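Local coordinates for CRISPR-associated protein CasA/Cse1 (Thermus thermophilus, PDB 4AN8) that serves as a subunit of the Cascade ribonucleoprotein complex and probably helps CRISPR adaptive immunity to protect the cell against viruses, plasmids and other mobile genetic elements, at residues 21-26 with 36-41; 27-32 with 157-162; 193-196 with 201-204. All coordinates share one frame; numbering follows the deposited sequence.

Interaction 1 of 3, residues 21-26 with 36-41; sequences VLKGGR and LLRAHE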
ATOM      1  N   VAL A  21      10.969 -12.814  -7.913  1.00 26.92           N
ATOM      2  CA  VAL A  21      10.952 -13.351  -6.554  1.00 26.92           C
ATOM      3  C   VAL A  21      12.366 -13.661  -6.046  1.00 26.92           C
ATOM      4  O   VAL A  21      13.244 -14.040  -6.816  1.00 26.92           O
ATOM      5  CB  VAL A  21      10.093 -14.660  -6.471  1.00 18.06           C
ATOM      6  CG1 VAL A  21       8.603 -14.371  -6.665  1.00 18.06           C
ATOM      7  CG2 VAL A  21      10.574 -15.660  -7.510  1.00 18.06           C
ATOM      8  N   LEU A  22      12.580 -13.520  -4.747  1.00 31.68           N
ATOM      9  CA  LEU A  22      13.868 -13.847  -4.158  1.00 31.68           C
ATOM     10  C   LEU A  22      13.947 -15.349  -3.902  1.00 31.68           C
ATOM     11  O   LEU A  22      13.075 -15.937  -3.249  1.00 31.68           O
ATOM     12  CB  LEU A  22      14.059 -13.058  -2.866  1.00 38.43           C
ATOM     13  CG  LEU A  22      15.452 -12.807  -2.296  1.00 38.43           C
ATOM     14  CD1 LEU A  22      16.374 -12.182  -3.320  1.00 38.43           C
ATOM     15  CD2 LEU A  22      15.323 -11.905  -1.074  1.00 38.43           C
ATOM     16  N   LYS A  23      14.972 -15.989  -4.451  1.00 32.39           N
ATOM     17  CA  LYS A  23      15.157 -17.420  -4.262  1.00 32.39           C
ATOM     18  C   LYS A  23      16.623 -17.720  -4.005  1.00 32.39           C
ATOM     19  O   LYS A  23      17.476 -17.404  -4.830  1.00 32.39           O
ATOM     20  CB  LYS A  23      14.696 -18.185  -5.491  1.00 47.97           C
ATOM     21  CG  LYS A  23      14.799 -19.681  -5.315  1.00 47.97           C
ATOM     22  CD  LYS A  23      14.230 -20.431  -6.500  1.00 47.97           C
ATOM     23  CE  LYS A  23      14.056 -21.910  -6.148  1.00 47.97           C
ATOM     24  NZ  LYS A  23      13.957 -22.768  -7.372  1.00 47.97           N
ATOM     25  N   GLY A  24      16.920 -18.327  -2.861  1.00 41.51           N
ATOM     26  CA  GLY A  24      18.295 -18.604  -2.489  1.00 41.51           C
ATOM     27  C   GLY A  24      19.162 -17.361  -2.577  1.00 41.51           C
ATOM     28  O   GLY A  24      20.304 -17.429  -3.015  1.00 41.51           O
ATOM     29  N   GLY A  25      18.611 -16.217  -2.185  1.00 41.89           N
ATOM     30  CA  GLY A  25      19.367 -14.972  -2.171  1.00 41.89           C
ATOM     31  C   GLY A  25      19.500 -14.238  -3.497  1.00 41.89           C
ATOM     32  O   GLY A  25      20.081 -13.153  -3.549  1.00 41.89           O
ATOM     33  N   ARG A  26      18.976 -14.811  -4.577  1.00 35.29           N
ATOM     34  CA  ARG A  26      19.025 -14.126  -5.873  1.00 35.29           C
ATOM     35  C   ARG A  26      17.630 -13.918  -6.490  1.00 35.29           C
ATOM     36  O   ARG A  26      16.688 -14.692  -6.235  1.00 35.29           O
ATOM     37  CB  ARG A  26      19.961 -14.840  -6.853  1.00 58.44           C
ATOM     38  CG  ARG A  26      19.574 -16.262  -7.185  1.00 58.44           C
ATOM     39  CD  ARG A  26      20.521 -16.848  -8.231  1.00 58.44           C
ATOM     40  NE  ARG A  26      20.576 -16.035  -9.453  1.00 58.44           N
ATOM     41  CZ  ARG A  26      19.975 -16.354 -10.598  1.00 58.44           C
ATOM     42  NH1 ARG A  26      19.275 -17.480 -10.695  1.00 58.44           N
ATOM     43  NH2 ARG A  26      20.078 -15.550 -11.651  1.00 58.44           N
ATOM     44  N   LEU A  36       2.599 -19.764  -7.507  1.00 25.81           N
ATOM     45  CA  LEU A  36       1.572 -20.336  -6.643  1.00 25.81           C
ATOM     46  C   LEU A  36       1.919 -21.747  -6.158  1.00 25.81           C
ATOM     47  O   LEU A  36       1.970 -22.000  -4.965  1.00 25.81           O
ATOM     48  CB  LEU A  36       0.220 -20.352  -7.372  1.00 16.32           C
ATOM     49  CG  LEU A  36      -0.409 -18.972  -7.642  1.00 16.32           C
ATOM     50  CD1 LEU A  36      -1.886 -19.124  -8.037  1.00 16.32           C
ATOM     51  CD2 LEU A  36      -0.245 -18.128  -6.381  1.00 16.32           C
ATOM     52  N   LEU A  37       2.171 -22.652  -7.098  1.00 28.85           N
ATOM     53  CA  LEU A  37       2.447 -24.050  -6.796  1.00 28.85           C
ATOM     54  C   LEU A  37       3.742 -24.232  -6.020  1.00 28.85           C
ATOM     55  O   LEU A  37       3.889 -25.176  -5.276  1.00 28.85           O
ATOM     56  CB  LEU A  37       2.505 -24.855  -8.093  1.00 31.92           C
ATOM     57  CG  LEU A  37       1.201 -24.736  -8.872  1.00 31.92           C
ATOM     58  CD1 LEU A  37       1.304 -25.406 -10.231  1.00 31.92           C
ATOM     59  CD2 LEU A  37       0.050 -25.307  -8.040  1.00 31.92           C
ATOM     60  N   ARG A  38       4.678 -23.317  -6.179  1.00 28.04           N
ATOM     61  CA  ARG A  38       5.939 -23.420  -5.441  1.00 28.04           C
ATOM     62  C   ARG A  38       6.216 -22.191  -4.573  1.00 28.04           C
ATOM     63  O   ARG A  38       7.366 -21.816  -4.381  1.00 28.04           O
ATOM     64  CB  ARG A  38       7.096 -23.693  -6.399  1.00 57.91           C
ATOM     65  CG  ARG A  38       7.032 -25.074  -7.016  1.00 57.91           C
ATOM     66  CD  ARG A  38       8.114 -25.256  -8.058  1.00 57.91           C
ATOM     67  NE  ARG A  38       9.286 -24.434  -7.760  1.00 57.91           N
ATOM     68  CZ  ARG A  38      10.400 -24.408  -8.490  1.00 57.91           C
ATOM     69  NH1 ARG A  38      10.516 -25.177  -9.569  1.00 57.91           N
ATOM     70  NH2 ARG A  38      11.400 -23.608  -8.136  1.00 57.91           N
ATOM     71  N   ALA A  39       5.158 -21.595  -4.024  1.00 30.74           N
ATOM     72  CA  ALA A  39       5.291 -20.378  -3.219  1.00 30.74           C
ATOM     73  C   ALA A  39       6.286 -20.521  -2.069  1.00 30.74           C
ATOM     74  O   ALA A  39       7.045 -19.590  -1.778  1.00 30.74           O
ATOM     75  CB  ALA A  39       3.943 -19.934  -2.694  1.00 18.37           C
ATOM     76  N   HIS A  40       6.293 -21.688  -1.430  1.00 30.79           N
ATOM     77  CA  HIS A  40       7.143 -21.916  -0.262  1.00 30.79           C
ATOM     78  C   HIS A  40       8.634 -21.757  -0.566  1.00 30.79           C
ATOM     79  O   HIS A  40       9.420 -21.489   0.328  1.00 30.79           O
ATOM     80  CB  HIS A  40       6.879 -23.303   0.334  1.00 37.27           C
ATOM     81  CG  HIS A  40       7.392 -24.425  -0.515  1.00 37.27           C
ATOM     82  ND1 HIS A  40       6.754 -24.841  -1.668  1.00 37.27           N
ATOM     83  CD2 HIS A  40       8.488 -25.210  -0.386  1.00 37.27           C
ATOM     84  CE1 HIS A  40       7.435 -25.838  -2.209  1.00 37.27           C
ATOM     85  NE2 HIS A  40       8.492 -26.078  -1.453  1.00 37.27           N
ATOM     86  N   GLU A  41       9.028 -21.915  -1.825  1.00 32.83           N
ATOM     87  CA  GLU A  41      10.449 -21.847  -2.175  1.00 32.83           C
ATOM     88  C   GLU A  41      11.019 -20.426  -2.241  1.00 32.83           C
ATOM     89  O   GLU A  41      12.237 -20.261  -2.216  1.00 32.83           O
ATOM     90  CB  GLU A  41      10.722 -22.582  -3.494  1.00 47.88           C
ATOM     91  CG  GLU A  41      10.338 -24.055  -3.489  1.00 47.88           C
ATOM     92  CD  GLU A  41      10.591 -24.734  -4.840  1.00 47.88           C
ATOM     93  OE1 GLU A  41      11.334 -24.153  -5.665  1.00 47.88           O
ATOM     94  OE2 GLU A  41      10.042 -25.839  -5.073  1.00 47.88           O
TER
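K23, at the end of strand 19-23, faces E41 in the 3-10 turn that follows helix 32-37, with K23 CA 6.8 Å from E41 CA, too far for backbone pairing. The two segments therefore meet through charged side-chain ends. K23 enters a type I' turn through G24 and G25 to R26, the tight reversal of a beta hairpin. Its CG is anti to the backbone N (chi1 -177°) and the rest of the chain is extended, which carries the ammonium alongside E41, the two side chains pointing the same way. K23 NZ and E41 OE1, 3.4 Å apart, form a salt bridge with a weak hydrogen bond. R38, bent at chi3, crosses the lysine and forms a salt bridge to the same oxygen through NH2. K23 NZ sits near the guanidinium plane at its edge; its 2.8 Å separation from R38 NH2, between two donors, is no bond and doubtfully close, so the positions of these ends are uncertain. R38 NH2 has a second acid partner in E34. E41 OE1 is thus shared by two cations, and its negative charge, together with that of E34, probably balances them at this surface.

Interaction 2 of 3, residues 27-32 with 157-162; sequences VVEVGI and AARALL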
ATOM      1  N   VAL A  27      17.502 -12.860  -7.291  1.00 32.34           N
ATOM      2  CA  VAL A  27      16.230 -12.551  -7.927  1.00 32.34           C
ATOM      3  C   VAL A  27      16.037 -13.318  -9.228  1.00 32.34           C
ATOM      4  O   VAL A  27      16.818 -13.201 -10.155  1.00 32.34           O
ATOM      5  CB  VAL A  27      16.059 -11.043  -8.143  1.00 24.67           C
ATOM      6  CG1 VAL A  27      14.792 -10.751  -8.933  1.00 24.67           C
ATOM      7  CG2 VAL A  27      16.021 -10.343  -6.787  1.00 24.67           C
ATOM      8  N   VAL A  28      14.998 -14.129  -9.282  1.00 26.51           N
ATOM      9  CA  VAL A  28      14.669 -14.829 -10.516  1.00 26.51           C
ATOM     10  C   VAL A  28      13.258 -14.415 -10.909  1.00 26.51           C
ATOM     11  O   VAL A  28      12.573 -13.769 -10.138  1.00 26.51           O
ATOM     12  CB  VAL A  28      14.752 -16.367 -10.370  1.00 32.82           C
ATOM     13  CG1 VAL A  28      16.173 -16.787 -10.145  1.00 32.82           C
ATOM     14  CG2 VAL A  28      13.908 -16.836  -9.208  1.00 32.82           C
ATOM     15  N   GLU A  29      12.836 -14.764 -12.113  1.00 30.51           N
ATOM     16  CA  GLU A  29      11.489 -14.424 -12.536  1.00 30.51           C
ATOM     17  C   GLU A  29      10.728 -15.685 -12.895  1.00 30.51           C
ATOM     18  O   GLU A  29      11.259 -16.591 -13.552  1.00 30.51           O
ATOM     19  CB  GLU A  29      11.493 -13.373 -13.661  1.00 49.78           C
ATOM     20  CG  GLU A  29      12.029 -12.011 -13.191  1.00 49.78           C
ATOM     21  CD  GLU A  29      11.914 -10.894 -14.235  1.00 49.78           C
ATOM     22  OE1 GLU A  29      11.355 -11.134 -15.321  1.00 49.78           O
ATOM     23  OE2 GLU A  29      12.384  -9.766 -13.970  1.00 49.78           O
ATOM     24  N   VAL A  30       9.491 -15.740 -12.415  1.00 20.37           N
ATOM     25  CA  VAL A  30       8.626 -16.878 -12.589  1.00 20.37           C
ATOM     26  C   VAL A  30       7.261 -16.417 -13.118  1.00 20.37           C
ATOM     27  O   VAL A  30       6.956 -15.207 -13.138  1.00 20.37           O
ATOM     28  CB  VAL A  30       8.433 -17.603 -11.233  1.00 19.93           C
ATOM     29  CG1 VAL A  30       9.803 -18.040 -10.675  1.00 19.93           C
ATOM     30  CG2 VAL A  30       7.681 -16.709 -10.233  1.00 19.93           C
ATOM     31  N   GLY A  31       6.464 -17.376 -13.566  1.00 23.26           N
ATOM     32  CA  GLY A  31       5.115 -17.102 -14.011  1.00 23.26           C
ATOM     33  C   GLY A  31       4.172 -17.383 -12.862  1.00 23.26           C
ATOM     34  O   GLY A  31       4.609 -17.809 -11.781  1.00 23.26           O
ATOM     35  N   ILE A  32       2.884 -17.138 -13.084  1.00 25.30           N
ATOM     36  CA  ILE A  32       1.883 -17.293 -12.043  1.00 25.30           C
ATOM     37  C   ILE A  32       1.812 -18.731 -11.536  1.00 25.30           C
ATOM     38  O   ILE A  32       1.690 -18.952 -10.337  1.00 25.30           O
ATOM     39  CB  ILE A  32       0.506 -16.838 -12.552  1.00 14.76           C
ATOM     40  CG1 ILE A  32       0.494 -15.314 -12.744  1.00 14.76           C
ATOM     41  CG2 ILE A  32      -0.617 -17.277 -11.601  1.00 14.76           C
ATOM     42  CD1 ILE A  32      -0.701 -14.812 -13.540  1.00 14.76           C
ATOM     43  N   ALA A 157       6.545  -4.707 -19.435  1.00 21.41           N
ATOM     44  CA  ALA A 157       5.269  -4.146 -19.886  1.00 21.41           C
ATOM     45  C   ALA A 157       4.116  -4.765 -19.106  1.00 21.41           C
ATOM     46  O   ALA A 157       3.178  -4.088 -18.727  1.00 21.41           O
ATOM     47  CB  ALA A 157       5.065  -4.334 -21.392  1.00 21.98           C
ATOM     48  N   ALA A 158       4.194  -6.056 -18.855  1.00 17.40           N
ATOM     49  CA  ALA A 158       3.166  -6.718 -18.049  1.00 17.40           C
ATOM     50  C   ALA A 158       3.069  -6.068 -16.668  1.00 17.40           C
ATOM     51  O   ALA A 158       1.973  -5.714 -16.212  1.00 17.40           O
ATOM     52  CB  ALA A 158       3.463  -8.193 -17.933  1.00 14.25           C
ATOM     53  N   ARG A 159       4.224  -5.867 -16.022  1.00 17.57           N
ATOM     54  CA  ARG A 159       4.214  -5.252 -14.699  1.00 17.57           C
ATOM     55  C   ARG A 159       3.715  -3.799 -14.696  1.00 17.57           C
ATOM     56  O   ARG A 159       2.984  -3.401 -13.806  1.00 17.57           O
ATOM     57  CB  ARG A 159       5.570  -5.386 -14.000  1.00 17.78           C
ATOM     58  CG  ARG A 159       5.951  -6.858 -13.766  1.00 17.78           C
ATOM     59  CD  ARG A 159       7.132  -7.011 -12.841  1.00 17.78           C
ATOM     60  NE  ARG A 159       8.344  -6.392 -13.365  1.00 17.78           N
ATOM     61  CZ  ARG A 159       9.295  -7.037 -14.041  1.00 17.78           C
ATOM     62  NH1 ARG A 159       9.169  -8.327 -14.298  1.00 17.78           N
ATOM     63  NH2 ARG A 159      10.370  -6.385 -14.469  1.00 17.78           N
ATOM     64  N   ALA A 160       4.115  -3.019 -15.690  1.00 15.60           N
ATOM     65  CA  ALA A 160       3.678  -1.642 -15.780  1.00 15.60           C
ATOM     66  C   ALA A 160       2.154  -1.598 -16.021  1.00 15.60           C
ATOM     67  O   ALA A 160       1.449  -0.772 -15.456  1.00 15.60           O
ATOM     68  CB  ALA A 160       4.412  -0.953 -16.901  1.00  9.84           C
ATOM     69  N   LEU A 161       1.651  -2.508 -16.852  1.00 15.78           N
ATOM     70  CA  LEU A 161       0.210  -2.606 -17.072  1.00 15.78           C
ATOM     71  C   LEU A 161      -0.518  -2.786 -15.745  1.00 15.78           C
ATOM     72  O   LEU A 161      -1.455  -2.067 -15.434  1.00 15.78           O
ATOM     73  CB  LEU A 161      -0.108  -3.767 -18.007  1.00 18.74           C
ATOM     74  CG  LEU A 161      -1.592  -4.099 -18.220  1.00 18.74           C
ATOM     75  CD1 LEU A 161      -2.382  -2.881 -18.729  1.00 18.74           C
ATOM     76  CD2 LEU A 161      -1.745  -5.315 -19.166  1.00 18.74           C
ATOM     77  N   LEU A 162      -0.070  -3.755 -14.962  1.00 20.20           N
ATOM     78  CA  LEU A 162      -0.727  -4.115 -13.724  1.00 20.20           C
ATOM     79  C   LEU A 162      -0.679  -2.953 -12.760  1.00 20.20           C
ATOM     80  O   LEU A 162      -1.650  -2.649 -12.105  1.00 20.20           O
ATOM     81  CB  LEU A 162      -0.021  -5.290 -13.071  1.00 24.97           C
ATOM     82  CG  LEU A 162      -0.593  -6.673 -13.275  1.00 24.97           C
ATOM     83  CD1 LEU A 162       0.148  -7.599 -12.277  1.00 24.97           C
ATOM     84  CD2 LEU A 162      -2.099  -6.681 -13.005  1.00 24.97           C
TER
HETATM   85  O   HOH W   1      12.690  -7.685 -15.970  1.00 51.38           O
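E29 and R159 meet at about a right angle, the acid reaching from strand 26-30 and the arginine from helix 154-167. Their flat groups are also turned against each other: the carboxylate and guanidinium planes stand 82° apart, far from the coplanar, two-pronged pairing that these groups can form. E29 is extended beyond CG and brings OE2 obliquely to the guanidinium, 3.5 Å from R159 NH1. E29 OE1 is little farther, 3.7 Å from the same R159 NH1, so neither oxygen dominates the approach by much. The pair counts as a salt bridge, but no direct hydrogen bond joins it.

A water supplies the hydrogen-bonded link. It donates to E29 OE2 at 2.9 Å and accepts from R159 NH2 at 3.1 Å, lying in the guanidinium plane at its edge. The arginine is bent at chi3 (-62°), a turn that swings its head out of line with the preceding methylenes and sets NH1 and NH2 before the acid and the water.

R159 is held more firmly by W18, just ahead of strand 19-23: NH1 donates to its backbone oxygen, while NE makes a long, weak ion pair with E52 of helix 50-67. Nearby, the L162 side chain touches W18, so helix 154-167 offers a nonpolar as well as a polar contact to this part of the chain.

The chemistry joins an outer strand of the small antiparallel sheet to a helix distant in sequence. The long separation of E29 OE2 and R159 NH1, the crossed planes and the lack of a direct hydrogen bond suggest a mainly electrostatic pairing. The bond to W18 O helps place NH1, and the directional component of the pairing passes through the water.

Interaction 3 of 3, residues 193-196 with 201-204; sequences LPTG and ETLL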
ATOM      1  N   LEU A 193      -0.174  -5.075   3.837  1.00 18.07           N
ATOM      2  CA  LEU A 193       0.251  -6.385   3.364  1.00 18.07           C
ATOM      3  C   LEU A 193       1.075  -7.133   4.396  1.00 18.07           C
ATOM      4  O   LEU A 193       2.297  -7.039   4.404  1.00 18.07           O
ATOM      5  CB  LEU A 193       1.055  -6.247   2.064  1.00 20.43           C
ATOM      6  CG  LEU A 193       1.521  -7.578   1.487  1.00 20.43           C
ATOM      7  CD1 LEU A 193       0.461  -8.127   0.519  1.00 20.43           C
ATOM      8  CD2 LEU A 193       2.886  -7.437   0.812  1.00 20.43           C
ATOM      9  N   PRO A 194       0.411  -7.879   5.285  1.00 19.61           N
ATOM     10  CA  PRO A 194       1.149  -8.724   6.222  1.00 19.61           C
ATOM     11  C   PRO A 194       2.071  -9.665   5.454  1.00 19.61           C
ATOM     12  O   PRO A 194       1.750 -10.093   4.338  1.00 19.61           O
ATOM     13  CB  PRO A 194       0.054  -9.522   6.912  1.00 16.60           C
ATOM     14  CG  PRO A 194      -1.128  -8.645   6.832  1.00 16.60           C
ATOM     15  CD  PRO A 194      -1.042  -7.970   5.489  1.00 16.60           C
ATOM     16  N   THR A 195       3.215  -9.973   6.053  1.00 25.72           N
ATOM     17  CA  THR A 195       4.278 -10.650   5.341  1.00 25.72           C
ATOM     18  C   THR A 195       4.892 -11.710   6.239  1.00 25.72           C
ATOM     19  O   THR A 195       5.113 -11.470   7.435  1.00 25.72           O
ATOM     20  CB  THR A 195       5.333  -9.628   4.870  1.00 38.34           C
ATOM     21  OG1 THR A 195       4.819  -8.924   3.729  1.00 38.34           O
ATOM     22  CG2 THR A 195       6.611 -10.291   4.487  1.00 38.34           C
ATOM     23  N   GLY A 196       5.122 -12.894   5.671  1.00 22.78           N
ATOM     24  CA  GLY A 196       5.694 -13.990   6.428  1.00 22.78           C
ATOM     25  C   GLY A 196       7.121 -14.227   6.004  1.00 22.78           C
ATOM     26  O   GLY A 196       7.768 -13.311   5.488  1.00 22.78           O
ATOM     27  N   GLU A 201       3.691 -18.116   2.993  1.00 19.63           N
ATOM     28  CA  GLU A 201       3.156 -17.542   4.227  1.00 19.63           C
ATOM     29  C   GLU A 201       2.488 -16.200   3.940  1.00 19.63           C
ATOM     30  O   GLU A 201       1.385 -15.913   4.436  1.00 19.63           O
ATOM     31  CB  GLU A 201       4.248 -17.382   5.289  1.00 29.54           C
ATOM     32  CG  GLU A 201       4.822 -18.715   5.756  1.00 29.54           C
ATOM     33  CD  GLU A 201       5.906 -18.597   6.846  1.00 29.54           C
ATOM     34  OE1 GLU A 201       6.326 -17.482   7.225  1.00 29.54           O
ATOM     35  OE2 GLU A 201       6.349 -19.654   7.325  1.00 29.54           O
ATOM     36  N   THR A 202       3.159 -15.391   3.121  1.00 21.14           N
ATOM     37  CA  THR A 202       2.653 -14.065   2.816  1.00 21.14           C
ATOM     38  C   THR A 202       1.281 -14.158   2.135  1.00 21.14           C
ATOM     39  O   THR A 202       0.322 -13.555   2.611  1.00 21.14           O
ATOM     40  CB  THR A 202       3.656 -13.246   1.993  1.00 17.82           C
ATOM     41  OG1 THR A 202       4.823 -13.030   2.792  1.00 17.82           O
ATOM     42  CG2 THR A 202       3.050 -11.882   1.595  1.00 17.82           C
ATOM     43  N   LEU A 203       1.179 -14.931   1.062  1.00 22.00           N
ATOM     44  CA  LEU A 203      -0.133 -15.177   0.462  1.00 22.00           C
ATOM     45  C   LEU A 203      -1.159 -15.655   1.496  1.00 22.00           C
ATOM     46  O   LEU A 203      -2.268 -15.132   1.556  1.00 22.00           O
ATOM     47  CB  LEU A 203      -0.039 -16.171  -0.707  1.00 18.18           C
ATOM     48  CG  LEU A 203       0.742 -15.607  -1.896  1.00 18.18           C
ATOM     49  CD1 LEU A 203       0.860 -16.606  -3.019  1.00 18.18           C
ATOM     50  CD2 LEU A 203       0.139 -14.271  -2.417  1.00 18.18           C
ATOM     51  N   LEU A 204      -0.800 -16.631   2.328  1.00 22.38           N
ATOM     52  CA  LEU A 204      -1.728 -17.116   3.363  1.00 22.38           C
ATOM     53  C   LEU A 204      -2.188 -16.024   4.364  1.00 22.38           C
ATOM     54  O   LEU A 204      -3.355 -16.000   4.784  1.00 22.38           O
ATOM     55  CB  LEU A 204      -1.118 -18.297   4.128  1.00 18.61           C
ATOM     56  CG  LEU A 204      -0.958 -19.611   3.346  1.00 18.61           C
ATOM     57  CD1 LEU A 204      -0.098 -20.626   4.120  1.00 18.61           C
ATOM     58  CD2 LEU A 204      -2.322 -20.207   2.987  1.00 18.61           C
TER
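P194, T195 and G196 run past E201 and T202 in a strand-loop-helix connection, where edge strand 191-195 gives way to helix 199-206; the nearest CA atoms are those of T195 and T202, 4.5 Å apart. L193 begins the segment. Its side chain packs on H57 of helix 50-67, a residue that T202 also touches, and its carbonyl accepts a hydrogen bond from T195 OG1 at 3.2 Å, the donor standing 40° out of the carbonyl plane.

P194 follows, with its O lying 3.5 Å from the methyl T202 CG2. The same oxygen accepts from N206 ND2, which also bonds T202 O, so one amide ties strand to helix. T195 places its side chain beside that of T202, both pointing the same way, and T195 CG2 comes 3.7 Å from T202 OG1.

G196 closes the segment. Having no side chain, it lets the helix come near: E201 CB is 3.9 Å from G196 CA, and E201 OE1 passes 3.6 Å from G196 C on its way to its hydrogen-bond partner, Q197 N. T202 has OG1 anti to its carbonyl carbon (chi1 -64°), which turns the hydroxyl to the loop and the methyl to P194. That hydroxyl oxygen, weakly bonded to N198 O as well, receives G196 N-H in a nearly straight bond, 2.9 Å from G196 N with an angle of 167° at the hydrogen.

Overall arrangement
Interactions 1 and 2 share one small antiparallel sheet, their centres 14 Å apart. Strands 19-23 and 26-30 pair there, with V21 N 2.9 Å from V28 O in a probable hydrogen bond. The strand of interaction 3 belongs to another sheet, yet the centre of this contact is only 13 Å from that of interaction 1, and L36 CD2 packs 3.9 Å from L203 CD1. Interactions 2 and 3 do not touch: their nearest atoms are about 8 Å apart. Helix 50-67 is the common neighbour, taking L36 on L60, I32 and L162 on L59, and T202 on H57. Residues of all three contacts' segments thus reach this helix, mostly through nonpolar side chains.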